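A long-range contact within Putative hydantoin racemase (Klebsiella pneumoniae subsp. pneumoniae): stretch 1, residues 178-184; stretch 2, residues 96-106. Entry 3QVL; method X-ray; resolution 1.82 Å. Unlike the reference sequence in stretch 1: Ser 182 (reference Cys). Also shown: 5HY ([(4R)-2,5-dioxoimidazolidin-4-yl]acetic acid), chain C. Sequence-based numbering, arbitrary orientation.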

# COMPACT_ATOMS: atom_id res chain seq x y z
N ILE A 178 -13.33 7.72 18.81
CA ILE A 178 -12.25 7.18 19.62
C ILE A 178 -12.41 5.67 19.78
O ILE A 178 -13.50 5.18 20.09
CB ILE A 178 -12.18 7.85 21.03
CG1 ILE A 178 -11.97 9.37 20.92
CG2 ILE A 178 -11.11 7.19 21.91
CD1 ILE A 178 -10.65 9.80 20.27
N VAL A 179 -11.32 4.94 19.55
CA VAL A 179 -11.27 3.52 19.86
C VAL A 179 -10.46 3.34 21.14
O VAL A 179 -9.28 3.71 21.20
CB VAL A 179 -10.65 2.70 18.69
CG1 VAL A 179 -10.26 1.30 19.14
CG2 VAL A 179 -11.62 2.63 17.53
N LEU A 180 -11.11 2.81 22.17
CA LEU A 180 -10.44 2.52 23.44
C LEU A 180 -9.54 1.30 23.26
O LEU A 180 -9.97 0.26 22.78
CB LEU A 180 -11.46 2.30 24.56
CG LEU A 180 -12.37 3.48 24.92
CD1 LEU A 180 -13.49 3.03 25.85
CD2 LEU A 180 -11.59 4.64 25.54
N GLY A 181 -8.27 1.46 23.65
CA GLY A 181 -7.25 0.45 23.38
C GLY A 181 -6.93 -0.47 24.54
O GLY A 181 -5.78 -0.90 24.69
N SER A 182 -7.93 -0.78 25.36
CA SER A 182 -7.75 -1.65 26.52
C SER A 182 -9.06 -2.31 26.95
O SER A 182 -10.12 -1.69 26.92
CB SER A 182 -7.18 -0.85 27.70
OG SER A 182 -7.06 -1.67 28.85
N GLY A 183 -8.96 -3.57 27.36
CA GLY A 183 -10.08 -4.27 27.99
C GLY A 183 -10.44 -3.64 29.32
O GLY A 183 -11.59 -3.72 29.76
N GLY A 184 -9.46 -3.00 29.96
CA GLY A 184 -9.66 -2.30 31.22
C GLY A 184 -10.39 -0.98 31.09
O GLY A 184 -10.83 -0.41 32.10
C 5HY C . -5.52 -5.29 27.04
N 5HY C . -3.30 -5.63 27.55
O 5HY C . -6.57 -4.95 26.50
CA 5HY C . -4.12 -5.03 26.49
CB 5HY C . -3.82 -3.52 26.29
CG 5HY C . -4.16 -2.60 27.48
OAB 5HY C . -3.73 -6.75 29.46
NAF 5HY C . -5.42 -5.96 28.18
CAI 5HY C . -4.13 -6.16 28.45
OD1 5HY C . -3.72 -1.44 27.41
OD2 5HY C . -4.85 -3.06 28.41
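Stretch 2, residues 96-106: GIAEAAMHMAT

Stretch 2 is helical from Ile 97 onward, with Gly 96 at the N-cap position. Backbone hydrogen bonds from residue i+4 back to i support this assignment, among them Ala 101 N to Ile 97 O and Ala 105 N to Ala 101 O, both 3.0 Å. The helix packs on strand 178-180 in a nearly antiparallel sense: the N-to-C directions make an angle of 168°, and the axes approach to 8.6 Å. The register agrees, since Val 179 CA lies 6.2 Å from Ala 101 CA, whereas Gly 183 CA lies 7.8 Å from Ile 97 CA, nearer the helix start.

The apolar contact centres on Val 179, whose CA-to-CB bond points toward the helix and whose chi1 is t (165°). Its CG1 meets Ala 101 CB at 3.7 Å and its CG2 meets Ala 105 CB at 3.7 Å, so the two methyls rest on alanines one helical turn apart. Ile 97, one turn earlier, adopts chi1 p and chi2 t and brings CD1 to 4.0 Å from Gly 183 N.

No hydrogen bond crosses between the stretches; the 202 Å² buried in total is a matter of packing. Two loop groups bond the ligand: Gly 183 N donates to 5HY O at 2.9 Å, and Ser 182 OG, where the reference has Cys, donates to 5HY OD2 at 2.6 Å.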

# COMPACT_ATOMS: atom_id res chain seq x y z
N GLY A 96 -12.01 -10.71 18.16
CA GLY A 96 -11.10 -9.93 18.99
C GLY A 96 -11.69 -8.56 19.28
O GLY A 96 -12.48 -8.04 18.49
N ILE A 97 -11.32 -7.98 20.42
CA ILE A 97 -11.87 -6.68 20.81
C ILE A 97 -11.28 -5.50 20.02
O ILE A 97 -11.97 -4.51 19.78
CB ILE A 97 -11.84 -6.41 22.34
CG1 ILE A 97 -10.40 -6.38 22.88
CG2 ILE A 97 -12.71 -7.44 23.07
CD1 ILE A 97 -10.26 -5.58 24.16
N ALA A 98 -10.01 -5.61 19.64
CA ALA A 98 -9.40 -4.61 18.76
C ALA A 98 -10.08 -4.66 17.40
O ALA A 98 -10.47 -3.63 16.85
CB ALA A 98 -7.91 -4.86 18.62
N GLU A 99 -10.23 -5.88 16.88
CA GLU A 99 -10.93 -6.14 15.62
C GLU A 99 -12.32 -5.51 15.62
O GLU A 99 -12.65 -4.74 14.71
CB GLU A 99 -11.02 -7.65 15.39
CG GLU A 99 -11.78 -8.08 14.14
CD GLU A 99 -12.03 -9.58 14.10
OE1 GLU A 99 -12.19 -10.20 15.17
OE2 GLU A 99 -12.06 -10.14 12.99
N ALA A 100 -13.11 -5.83 16.64
CA ALA A 100 -14.50 -5.36 16.73
C ALA A 100 -14.60 -3.84 16.87
O ALA A 100 -15.45 -3.22 16.23
CB ALA A 100 -15.21 -6.04 17.88
N ALA A 101 -13.75 -3.25 17.71
CA ALA A 101 -13.75 -1.80 17.94
C ALA A 101 -13.39 -1.02 16.67
O ALA A 101 -14.03 -0.01 16.37
CB ALA A 101 -12.80 -1.43 19.07
N MET A 102 -12.39 -1.50 15.94
CA MET A 102 -11.97 -0.89 14.68
C MET A 102 -13.05 -1.01 13.62
O MET A 102 -13.32 -0.06 12.89
CB MET A 102 -10.66 -1.52 14.18
CG MET A 102 -9.43 -1.18 15.02
SD MET A 102 -8.00 -2.14 14.50
CE MET A 102 -6.82 -1.70 15.77
N HIS A 103 -13.67 -2.20 13.53
CA HIS A 103 -14.77 -2.45 12.61
C HIS A 103 -15.94 -1.49 12.84
O HIS A 103 -16.48 -0.91 11.89
CB HIS A 103 -15.25 -3.90 12.71
CG HIS A 103 -14.48 -4.86 11.85
ND1 HIS A 103 -13.21 -5.28 12.16
CD2 HIS A 103 -14.82 -5.48 10.70
CE1 HIS A 103 -12.79 -6.12 11.23
NE2 HIS A 103 -13.74 -6.26 10.33
N MET A 104 -16.32 -1.32 14.11
CA MET A 104 -17.41 -0.41 14.49
C MET A 104 -17.07 1.05 14.20
O MET A 104 -17.94 1.82 13.79
CB MET A 104 -17.77 -0.57 15.97
CG MET A 104 -18.39 -1.91 16.36
SD MET A 104 -19.95 -2.32 15.56
CE MET A 104 -19.36 -3.19 14.11
N ALA A 105 -15.81 1.42 14.42
CA ALA A 105 -15.35 2.79 14.23
C ALA A 105 -15.51 3.28 12.79
O ALA A 105 -15.88 4.43 12.56
CB ALA A 105 -13.90 2.93 14.67
N THR A 106 -15.26 2.39 11.83
CA THR A 106 -15.36 2.72 10.41
C THR A 106 -16.82 2.86 9.95
O THR A 106 -17.08 3.38 8.86
CB THR A 106 -14.64 1.68 9.52
OG1 THR A 106 -15.26 0.40 9.68
CG2 THR A 106 -13.16 1.58 9.89